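Local coordinates for TRNA nucleotidyl transferase-related protein (Thermotoga maritima, PDB 3H38) that adds CCA to tRNA ends as a class II CCA-adding enzyme, this chain being the part of a longer protein with the head domain and probable RNA-binding region, at residues I178-I192 against K232-L246. Numbering follows the deposited sequence.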
ATOM      1  N   ILE A 178      11.925  -8.591   4.027  1.00 32.56           N
ATOM      2  CA  ILE A 178      11.507  -9.753   3.261  1.00 20.09           C
ATOM      3  C   ILE A 178      10.435  -9.291   2.264  1.00 25.71           C
ATOM      4  O   ILE A 178      10.495  -9.635   1.095  1.00 21.88           O
ATOM      5  CB  ILE A 178      11.011 -10.886   4.164  1.00 28.56           C
ATOM      6  CG1 ILE A 178      12.202 -11.560   4.863  1.00 20.21           C
ATOM      7  CG2 ILE A 178      10.174 -11.906   3.348  1.00 42.04           C
ATOM      8  CD1 ILE A 178      11.795 -12.453   6.030  1.00 22.68           C
ATOM      9  N   LEU A 179       9.489  -8.478   2.739  1.00 32.27           N
ATOM     10  CA  LEU A 179       8.392  -7.962   1.923  1.00 23.95           C
ATOM     11  C   LEU A 179       8.904  -6.847   1.011  1.00 30.20           C
ATOM     12  O   LEU A 179       8.532  -6.791  -0.172  1.00 24.19           O
ATOM     13  CB  LEU A 179       7.221  -7.490   2.806  1.00 21.46           C
ATOM     14  CG  LEU A 179       6.514  -8.594   3.640  1.00 34.87           C
ATOM     15  CD1 LEU A 179       5.563  -8.061   4.696  1.00 27.19           C
ATOM     16  CD2 LEU A 179       5.732  -9.532   2.729  1.00 47.32           C
ATOM     17  N   ARG A 180       9.785  -5.994   1.550  1.00 27.46           N
ATOM     18  CA  ARG A 180      10.383  -4.896   0.782  1.00 26.64           C
ATOM     19  C   ARG A 180      11.179  -5.370  -0.427  1.00 30.76           C
ATOM     20  O   ARG A 180      11.150  -4.720  -1.491  1.00 31.88           O
ATOM     21  CB  ARG A 180      11.274  -4.026   1.662  1.00 26.94           C
ATOM     22  CG  ARG A 180      10.524  -3.230   2.713  1.00 36.56           C
ATOM     23  CD  ARG A 180      11.461  -2.610   3.698  1.00 33.01           C
ATOM     24  NE  ARG A 180      12.300  -1.634   3.034  1.00 24.42           N
ATOM     25  CZ  ARG A 180      11.956  -0.362   2.884  1.00 42.55           C
ATOM     26  NH1 ARG A 180      12.768   0.487   2.243  1.00 42.93           N
ATOM     27  NH2 ARG A 180      10.802   0.061   3.393  1.00 35.99           N
ATOM     28  N   ALA A 181      11.884  -6.493  -0.272  1.00 29.28           N
ATOM     29  CA  ALA A 181      12.646  -7.062  -1.389  1.00 27.85           C
ATOM     30  C   ALA A 181      11.721  -7.442  -2.537  1.00 28.00           C
ATOM     31  O   ALA A 181      11.940  -7.072  -3.684  1.00 31.66           O
ATOM     32  CB  ALA A 181      13.474  -8.256  -0.942  1.00 28.18           C
ATOM     33  N   ILE A 182      10.658  -8.163  -2.227  1.00 30.11           N
ATOM     34  CA  ILE A 182       9.700  -8.501  -3.259  1.00 31.98           C
ATOM     35  C   ILE A 182       9.164  -7.222  -3.891  1.00 37.02           C
ATOM     36  O   ILE A 182       9.115  -7.111  -5.128  1.00 42.23           O
ATOM     37  CB  ILE A 182       8.559  -9.367  -2.683  1.00 40.24           C
ATOM     38  CG1 ILE A 182       9.087 -10.762  -2.336  1.00 28.80           C
ATOM     39  CG2 ILE A 182       7.380  -9.440  -3.638  1.00 46.68           C
ATOM     40  CD1 ILE A 182       8.499 -11.300  -1.066  1.00 24.32           C
ATOM     41  N   ARG A 183       8.803  -6.256  -3.076  1.00 34.51           N
ATOM     42  CA  ARG A 183       8.271  -5.034  -3.584  1.00 36.74           C
ATOM     43  C   ARG A 183       9.126  -4.309  -4.578  1.00 35.99           C
ATOM     44  O   ARG A 183       8.632  -3.887  -5.566  1.00 31.08           O
ATOM     45  CB  ARG A 183       7.844  -4.088  -2.493  1.00 41.82           C
ATOM     46  CG  ARG A 183       7.674  -2.712  -2.969  1.00 33.18           C
ATOM     47  CD  ARG A 183       6.775  -1.923  -2.127  1.00 38.48           C
ATOM     48  NE  ARG A 183       7.328  -1.793  -0.805  1.00 43.54           N
ATOM     49  CZ  ARG A 183       8.014  -0.756  -0.379  1.00 58.39           C
ATOM     50  NH1 ARG A 183       8.505  -0.730   0.829  1.00 42.27           N
ATOM     51  NH2 ARG A 183       8.200   0.253  -1.170  1.00 78.91           N
ATOM     52  N   PHE A 184      10.406  -4.142  -4.298  1.00 43.46           N
ATOM     53  CA  PHE A 184      11.305  -3.477  -5.247  1.00 33.64           C
ATOM     54  C   PHE A 184      11.660  -4.441  -6.382  1.00 34.74           C
ATOM     55  O   PHE A 184      12.005  -4.020  -7.473  1.00 35.56           O
ATOM     56  CB  PHE A 184      12.582  -2.967  -4.560  1.00 19.64           C
ATOM     57  CG  PHE A 184      12.355  -1.833  -3.567  1.00 29.89           C
ATOM     58  CD1 PHE A 184      12.669  -1.993  -2.227  1.00 34.91           C
ATOM     59  CD2 PHE A 184      11.882  -0.604  -3.976  1.00 37.43           C
ATOM     60  CE1 PHE A 184      12.488  -0.951  -1.317  1.00 38.22           C
ATOM     61  CE2 PHE A 184      11.701   0.434  -3.069  1.00 41.60           C
ATOM     62  CZ  PHE A 184      12.008   0.256  -1.738  1.00 36.15           C
ATOM     63  N   GLU A 185      11.595  -5.737  -6.116  1.00 41.60           N
ATOM     64  CA  GLU A 185      11.750  -6.725  -7.185  1.00 52.27           C
ATOM     65  C   GLU A 185      10.693  -6.542  -8.276  1.00 46.16           C
ATOM     66  O   GLU A 185      11.018  -6.525  -9.455  1.00 41.61           O
ATOM     67  CB  GLU A 185      11.669  -8.148  -6.639  1.00 51.70           C
ATOM     68  CG  GLU A 185      12.681  -9.089  -7.260  1.00 45.20           C
ATOM     69  CD  GLU A 185      12.327 -10.546  -7.042  1.00 43.40           C
ATOM     70  OE1 GLU A 185      11.211 -10.826  -6.532  1.00 44.48           O
ATOM     71  OE2 GLU A 185      13.158 -11.414  -7.393  1.00 43.16           O
ATOM     72  N   GLN A 186       9.429  -6.406  -7.896  1.00 39.98           N
ATOM     73  CA  GLN A 186       8.412  -6.190  -8.917  1.00 46.96           C
ATOM     74  C   GLN A 186       8.379  -4.738  -9.401  1.00 41.60           C
ATOM     75  O   GLN A 186       7.973  -4.480 -10.528  1.00 46.95           O
ATOM     76  CB  GLN A 186       6.985  -6.641  -8.480  1.00 53.68           C
ATOM     77  CG  GLN A 186       6.877  -7.955  -7.705  1.00 48.49           C
ATOM     78  CD  GLN A 186       7.612  -9.101  -8.372  1.00 54.43           C
ATOM     79  OE1 GLN A 186       7.585  -9.237  -9.584  1.00 52.37           O
ATOM     80  NE2 GLN A 186       8.281  -9.934  -7.573  1.00 55.55           N
ATOM     81  N   ARG A 187       8.773  -3.788  -8.561  1.00 44.41           N
ATOM     82  CA  ARG A 187       8.656  -2.370  -8.930  1.00 48.40           C
ATOM     83  C   ARG A 187       9.585  -1.909 -10.072  1.00 61.21           C
ATOM     84  O   ARG A 187       9.203  -1.070 -10.885  1.00 69.62           O
ATOM     85  CB  ARG A 187       8.831  -1.461  -7.720  1.00 42.46           C
ATOM     86  CG  ARG A 187       9.050  -0.001  -8.105  1.00 35.30           C
ATOM     87  CD  ARG A 187       9.961   0.647  -7.107  1.00 44.99           C
ATOM     88  NE  ARG A 187       9.272   1.398  -6.058  1.00 51.76           N
ATOM     89  CZ  ARG A 187       9.464   2.700  -5.833  1.00 63.08           C
ATOM     90  NH1 ARG A 187       8.813   3.311  -4.841  1.00 69.06           N
ATOM     91  NH2 ARG A 187      10.320   3.398  -6.592  1.00 48.25           N
ATOM     92  N   PHE A 188      10.805  -2.436 -10.107  1.00 59.31           N
ATOM     93  CA  PHE A 188      11.650  -2.373 -11.295  1.00 54.85           C
ATOM     94  C   PHE A 188      11.542  -3.779 -11.811  1.00 55.62           C
ATOM     95  O   PHE A 188      10.828  -4.583 -11.221  1.00 70.98           O
ATOM     96  CB  PHE A 188      13.076  -2.064 -10.873  1.00 52.69           C
ATOM     97  CG  PHE A 188      13.154  -1.038  -9.796  1.00 47.70           C
ATOM     98  CD1 PHE A 188      13.069   0.318 -10.098  1.00 52.73           C
ATOM     99  CD2 PHE A 188      13.286  -1.417  -8.472  1.00 48.54           C
ATOM    100  CE1 PHE A 188      13.124   1.277  -9.093  1.00 44.93           C
ATOM    101  CE2 PHE A 188      13.342  -0.479  -7.474  1.00 36.09           C
ATOM    102  CZ  PHE A 188      13.261   0.876  -7.784  1.00 41.78           C
ATOM    103  N   ASP A 189      12.212  -4.143 -12.882  1.00 44.21           N
ATOM    104  CA  ASP A 189      12.028  -5.552 -13.241  1.00 58.94           C
ATOM    105  C   ASP A 189      13.196  -6.359 -12.696  1.00 54.18           C
ATOM    106  O   ASP A 189      14.015  -6.911 -13.444  1.00 48.49           O
ATOM    107  CB  ASP A 189      11.816  -5.767 -14.745  1.00 70.41           C
ATOM    108  CG  ASP A 189      11.306  -7.172 -15.072  1.00 75.65           C
ATOM    109  OD1 ASP A 189      11.185  -8.006 -14.147  1.00 75.18           O
ATOM    110  OD2 ASP A 189      11.036  -7.445 -16.262  1.00 84.13           O
ATOM    111  N   PHE A 190      13.291  -6.417 -11.376  1.00 53.29           N
ATOM    112  CA  PHE A 190      14.521  -6.931 -10.797  1.00 53.49           C
ATOM    113  C   PHE A 190      14.401  -8.328 -10.287  1.00 47.91           C
ATOM    114  O   PHE A 190      13.304  -8.834 -10.108  1.00 54.54           O
ATOM    115  CB  PHE A 190      15.069  -5.993  -9.735  1.00 53.57           C
ATOM    116  CG  PHE A 190      15.790  -4.827 -10.311  1.00 52.12           C
ATOM    117  CD1 PHE A 190      16.574  -4.008  -9.522  1.00 45.04           C
ATOM    118  CD2 PHE A 190      15.697  -4.563 -11.663  1.00 39.18           C
ATOM    119  CE1 PHE A 190      17.221  -2.942 -10.073  1.00 44.91           C
ATOM    120  CE2 PHE A 190      16.344  -3.507 -12.216  1.00 36.19           C
ATOM    121  CZ  PHE A 190      17.108  -2.688 -11.431  1.00 43.85           C
ATOM    122  N   ARG A 191      15.550  -8.957 -10.091  1.00 46.83           N
ATOM    123  CA  ARG A 191      15.592 -10.278  -9.483  1.00 51.77           C
ATOM    124  C   ARG A 191      16.396 -10.205  -8.182  1.00 44.48           C
ATOM    125  O   ARG A 191      17.347  -9.421  -8.056  1.00 49.03           O
ATOM    126  CB  ARG A 191      16.199 -11.302 -10.447  1.00 52.76           C
ATOM    127  CG  ARG A 191      17.724 -11.133 -10.643  1.00 65.94           C
ATOM    128  CD  ARG A 191      18.288 -12.158 -11.622  1.00 74.37           C
ATOM    129  NE  ARG A 191      19.522 -12.768 -11.129  1.00 78.01           N
ATOM    130  CZ  ARG A 191      20.746 -12.425 -11.520  1.00 79.84           C
ATOM    131  NH1 ARG A 191      21.801 -13.050 -11.002  1.00 71.97           N
ATOM    132  NH2 ARG A 191      20.917 -11.464 -12.429  1.00 81.83           N
ATOM    133  N   ILE A 192      16.006 -11.018  -7.213  1.00 36.54           N
ATOM    134  CA  ILE A 192      16.761 -11.160  -5.977  1.00 41.54           C
ATOM    135  C   ILE A 192      17.939 -12.106  -6.186  1.00 42.59           C
ATOM    136  O   ILE A 192      17.761 -13.297  -6.450  1.00 39.08           O
ATOM    137  CB  ILE A 192      15.857 -11.633  -4.823  1.00 38.99           C
ATOM    138  CG1 ILE A 192      14.853 -10.522  -4.478  1.00 43.33           C
ATOM    139  CG2 ILE A 192      16.702 -12.031  -3.588  1.00 31.74           C
ATOM    140  CD1 ILE A 192      13.579 -10.983  -3.761  1.00 39.97           C
ATOM    141  N   LYS A 232       1.643  -9.786  -8.776  1.00 39.23           N
ATOM    142  CA  LYS A 232       2.948 -10.330  -8.985  1.00 45.28           C
ATOM    143  C   LYS A 232       3.684 -10.554  -7.708  1.00 39.82           C
ATOM    144  O   LYS A 232       4.337 -11.536  -7.542  1.00 38.23           O
ATOM    145  CB  LYS A 232       3.750  -9.291  -9.721  1.00 51.44           C
ATOM    146  CG  LYS A 232       3.873  -9.524 -11.127  1.00 64.80           C
ATOM    147  CD  LYS A 232       4.849 -10.622 -11.345  1.00 68.00           C
ATOM    148  CE  LYS A 232       6.173 -10.074 -11.623  1.00 66.17           C
ATOM    149  NZ  LYS A 232       6.956 -11.143 -12.217  1.00 52.25           N
ATOM    150  N   SER A 233       3.571  -9.573  -6.839  1.00 28.91           N
ATOM    151  CA  SER A 233       4.205  -9.530  -5.516  1.00 29.59           C
ATOM    152  C   SER A 233       3.607 -10.611  -4.624  1.00 30.64           C
ATOM    153  O   SER A 233       4.312 -11.421  -4.005  1.00 29.87           O
ATOM    154  CB  SER A 233       3.939  -8.178  -4.859  1.00 28.11           C
ATOM    155  OG  SER A 233       4.660  -7.137  -5.480  1.00 37.28           O
ATOM    156  N   ILE A 234       2.283 -10.612  -4.580  1.00 25.07           N
ATOM    157  CA  ILE A 234       1.526 -11.626  -3.887  1.00 29.51           C
ATOM    158  C   ILE A 234       1.934 -13.033  -4.334  1.00 23.97           C
ATOM    159  O   ILE A 234       2.151 -13.921  -3.505  1.00 25.57           O
ATOM    160  CB  ILE A 234       0.045 -11.401  -4.109  1.00 33.79           C
ATOM    161  CG1 ILE A 234      -0.381 -10.098  -3.411  1.00 34.59           C
ATOM    162  CG2 ILE A 234      -0.748 -12.601  -3.619  1.00 30.16           C
ATOM    163  CD1 ILE A 234      -1.889  -9.817  -3.537  1.00 30.64           C
ATOM    164  N   ARG A 235       2.104 -13.232  -5.631  1.00 21.49           N
ATOM    165  CA  ARG A 235       2.446 -14.578  -6.094  1.00 25.74           C
ATOM    166  C   ARG A 235       3.863 -14.851  -5.708  1.00 27.79           C
ATOM    167  O   ARG A 235       4.257 -15.989  -5.479  1.00 30.14           O
ATOM    168  CB  ARG A 235       2.221 -14.728  -7.596  1.00 25.18           C
ATOM    169  CG  ARG A 235       0.762 -14.467  -7.966  1.00 25.54           C
ATOM    170  CD  ARG A 235       0.573 -14.431  -9.460  1.00 26.31           C
ATOM    171  NE  ARG A 235      -0.736 -14.932  -9.867  1.00 45.55           N
ATOM    172  CZ  ARG A 235      -1.371 -14.535 -10.969  1.00 48.33           C
ATOM    173  NH1 ARG A 235      -2.588 -15.030 -11.301  1.00 27.22           N
ATOM    174  NH2 ARG A 235      -0.788 -13.613 -11.728  1.00 39.37           N
ATOM    175  N   ARG A 236       4.630 -13.780  -5.589  1.00 31.58           N
ATOM    176  CA  ARG A 236       6.026 -13.917  -5.211  1.00 29.54           C
ATOM    177  C   ARG A 236       6.120 -14.316  -3.736  1.00 24.36           C
ATOM    178  O   ARG A 236       6.900 -15.192  -3.376  1.00 37.45           O
ATOM    179  CB  ARG A 236       6.788 -12.621  -5.522  1.00 31.56           C
ATOM    180  CG  ARG A 236       8.287 -12.737  -5.382  1.00 35.47           C
ATOM    181  CD  ARG A 236       8.889 -13.893  -6.181  1.00 29.78           C
ATOM    182  NE  ARG A 236      10.258 -13.563  -6.546  1.00 35.02           N
ATOM    183  CZ  ARG A 236      11.227 -14.437  -6.792  1.00 44.01           C
ATOM    184  NH1 ARG A 236      12.434 -13.998  -7.113  1.00 52.94           N
ATOM    185  NH2 ARG A 236      11.009 -15.735  -6.710  1.00 47.46           N
ATOM    186  N   MET A 237       5.303 -13.689  -2.891  1.00 24.16           N
ATOM    187  CA  MET A 237       5.222 -14.043  -1.467  1.00 24.15           C
ATOM    188  C   MET A 237       4.880 -15.516  -1.335  1.00 33.89           C
ATOM    189  O   MET A 237       5.475 -16.240  -0.559  1.00 33.75           O
ATOM    190  CB  MET A 237       4.129 -13.219  -0.776  1.00 23.62           C
ATOM    191  CG  MET A 237       4.516 -11.733  -0.580  1.00 31.65           C
ATOM    192  SD  MET A 237       3.199 -10.631   0.064  1.00 36.38           S
ATOM    193  CE  MET A 237       2.792  -9.708  -1.417  1.00 75.44           C
ATOM    194  N   ALA A 238       3.905 -15.958  -2.121  1.00 40.23           N
ATOM    195  CA  ALA A 238       3.475 -17.326  -2.048  1.00 32.74           C
ATOM    196  C   ALA A 238       4.623 -18.221  -2.518  1.00 26.50           C
ATOM    197  O   ALA A 238       4.969 -19.190  -1.857  1.00 28.24           O
ATOM    198  CB  ALA A 238       2.234 -17.513  -2.866  1.00 31.63           C
ATOM    199  N   GLN A 239       5.331 -17.825  -3.534  1.00 23.48           N
ATOM    200  CA  GLN A 239       6.448 -18.599  -3.991  1.00 25.98           C
ATOM    201  C   GLN A 239       7.427 -18.762  -2.886  1.00 33.09           C
ATOM    202  O   GLN A 239       8.109 -19.729  -2.830  1.00 32.56           O
ATOM    203  CB  GLN A 239       7.162 -17.880  -5.087  1.00 34.41           C
ATOM    204  CG  GLN A 239       6.802 -18.278  -6.429  1.00 52.94           C
ATOM    205  CD  GLN A 239       7.634 -17.586  -7.459  1.00 64.45           C
ATOM    206  OE1 GLN A 239       8.848 -17.679  -7.446  1.00 56.43           O
ATOM    207  NE2 GLN A 239       6.982 -16.892  -8.368  1.00 54.99           N
ATOM    208  N   PHE A 240       7.533 -17.754  -2.046  1.00 37.04           N
ATOM    209  CA  PHE A 240       8.495 -17.782  -0.942  1.00 44.76           C
ATOM    210  C   PHE A 240       7.910 -18.306   0.362  1.00 48.04           C
ATOM    211  O   PHE A 240       8.599 -18.332   1.376  1.00 52.46           O
ATOM    212  CB  PHE A 240       9.110 -16.398  -0.704  1.00 44.82           C
ATOM    213  CG  PHE A 240      10.225 -16.044  -1.667  1.00 41.98           C
ATOM    214  CD1 PHE A 240      11.232 -16.956  -1.953  1.00 37.51           C
ATOM    215  CD2 PHE A 240      10.268 -14.797  -2.277  1.00 31.39           C
ATOM    216  CE1 PHE A 240      12.270 -16.627  -2.824  1.00 36.41           C
ATOM    217  CE2 PHE A 240      11.288 -14.473  -3.138  1.00 31.67           C
ATOM    218  CZ  PHE A 240      12.296 -15.395  -3.412  1.00 33.98           C
ATOM    219  N   ASP A 241       6.643 -18.706   0.333  1.00 40.55           N
ATOM    220  CA  ASP A 241       5.952 -19.184   1.531  1.00 42.21           C
ATOM    221  C   ASP A 241       5.667 -18.110   2.563  1.00 39.73           C
ATOM    222  O   ASP A 241       5.409 -18.418   3.717  1.00 43.15           O
ATOM    223  CB  ASP A 241       6.732 -20.318   2.192  1.00 49.52           C
ATOM    224  CG  ASP A 241       6.683 -21.598   1.386  1.00 47.52           C
ATOM    225  OD1 ASP A 241       7.692 -22.336   1.358  1.00 40.17           O
ATOM    226  OD2 ASP A 241       5.634 -21.851   0.761  1.00 58.26           O
ATOM    227  N   VAL A 242       5.704 -16.849   2.157  1.00 44.49           N
ATOM    228  CA  VAL A 242       5.523 -15.742   3.104  1.00 38.00           C
ATOM    229  C   VAL A 242       4.094 -15.663   3.622  1.00 36.40           C
ATOM    230  O   VAL A 242       3.862 -15.482   4.827  1.00 36.84           O
ATOM    231  CB  VAL A 242       5.876 -14.381   2.450  1.00 30.06           C
ATOM    232  CG1 VAL A 242       5.355 -13.221   3.271  1.00 20.68           C
ATOM    233  CG2 VAL A 242       7.371 -14.271   2.194  1.00 29.52           C
ATOM    234  N   ILE A 243       3.129 -15.800   2.712  1.00 24.72           N
ATOM    235  CA  ILE A 243       1.744 -15.566   3.094  1.00 24.85           C
ATOM    236  C   ILE A 243       1.337 -16.363   4.328  1.00 35.85           C
ATOM    237  O   ILE A 243       0.707 -15.815   5.232  1.00 43.52           O
ATOM    238  CB  ILE A 243       0.755 -15.910   1.995  1.00 32.63           C
ATOM    239  CG1 ILE A 243       1.090 -15.160   0.715  1.00 28.33           C
ATOM    240  CG2 ILE A 243      -0.657 -15.607   2.483  1.00 34.03           C
ATOM    241  CD1 ILE A 243       0.229 -15.520  -0.452  1.00 35.32           C
ATOM    242  N   LYS A 244       1.684 -17.650   4.360  1.00 33.26           N
ATOM    243  CA  LYS A 244       1.299 -18.505   5.489  1.00 36.29           C
ATOM    244  C   LYS A 244       1.958 -18.103   6.826  1.00 42.11           C
ATOM    245  O   LYS A 244       1.341 -18.234   7.891  1.00 33.12           O
ATOM    246  CB  LYS A 244       1.510 -19.997   5.170  1.00 38.73           C
ATOM    247  CG  LYS A 244       2.759 -20.645   5.774  1.00 51.11           C
ATOM    248  CD  LYS A 244       3.919 -20.796   4.769  1.00 57.42           C
ATOM    249  CE  LYS A 244       4.212 -22.260   4.404  1.00 58.00           C
ATOM    250  NZ  LYS A 244       3.380 -22.779   3.269  1.00 65.55           N
ATOM    251  N   HIS A 245       3.200 -17.610   6.772  1.00 40.10           N
ATOM    252  CA  HIS A 245       3.851 -17.076   7.969  1.00 26.49           C
ATOM    253  C   HIS A 245       3.285 -15.726   8.360  1.00 34.18           C
ATOM    254  O   HIS A 245       3.472 -15.270   9.487  1.00 42.94           O
ATOM    255  CB  HIS A 245       5.345 -16.927   7.773  1.00 23.91           C
ATOM    256  CG  HIS A 245       6.079 -18.226   7.755  1.00 32.54           C
ATOM    257  ND1 HIS A 245       6.362 -18.927   8.900  1.00 41.13           N
ATOM    258  CD2 HIS A 245       6.611 -18.930   6.726  1.00 38.93           C
ATOM    259  CE1 HIS A 245       7.036 -20.028   8.582  1.00 45.39           C
ATOM    260  NE2 HIS A 245       7.194 -20.050   7.270  1.00 45.71           N
ATOM    261  N   LEU A 246       2.613 -15.059   7.434  1.00 32.54           N
ATOM    262  CA  LEU A 246       1.899 -13.846   7.826  1.00 33.90           C
ATOM    263  C   LEU A 246       0.516 -14.206   8.406  1.00 35.43           C
ATOM    264  O   LEU A 246       0.073 -13.628   9.407  1.00 32.63           O
ATOM    265  CB  LEU A 246       1.777 -12.857   6.653  1.00 18.13           C
ATOM    266  CG  LEU A 246       3.083 -12.360   6.032  1.00 26.64           C
ATOM    267  CD1 LEU A 246       2.821 -11.286   4.988  1.00 21.79           C
ATOM    268  CD2 LEU A 246       4.024 -11.823   7.123  1.00 33.67           C
TER
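A helix-helix packing next to the nucleotide site joins helix 178-187 to helix 232-239, which run at 135° to each other with axes 9.4 Å apart. Glu-185 and Arg-236 form a salt bridge across the contact. NE of Arg-236 gives a hydrogen bond to OE1 of Glu-185 (2.9 Å), and NH1 of Arg-236 gives one to OE2 of Glu-185 (2.7 Å). Both bonds are nearly straight and use the syn lone pairs, and the two flat groups lie only 10° from coplanar. OE2 of Glu-185 also accepts a hydrogen bond from the backbone N of Ile-192, which comes from the anti side and tilted out of the carboxylate plane, so the carboxylate ties the short strand 191-192 to the helix it follows. Phe-240 CE2 sits over the centre of one face of the Arg-236 guanidinium, 3.5 Å above its plane, which helps fix the rotation of the group. Replacing Glu-185 by alanine is likely to leave NE and NH1 of Arg-236 without their carboxylate and the N-H of Ile-192 without this acceptor.

Beside the salt bridge the contact turns apolar. With CG1 of Ile-182 anti to the carbonyl carbon (chi1 -70°), its CD1 reaches the edge of the Phe-240 ring, 4.1 Å from CD2, while CG2 packs on the backbone of Ser-233. The CD2 methyl of Leu-179 touches both CG1 of Val-242 (3.7 Å) and SD of Met-237 (3.8 Å); its neighbour Ile-178 meets Val-242 methyl to methyl.

Arg-180, Arg-183 and Arg-187, seen to bind ATP and CTP though no nucleotide is bound here, sit on the same helix 178-187, and Glu-220 holds the first two. The packing of these helices is consistent with the helical region that follows the head domain in class II CCA-adding enzymes and bacterial poly(A) polymerases.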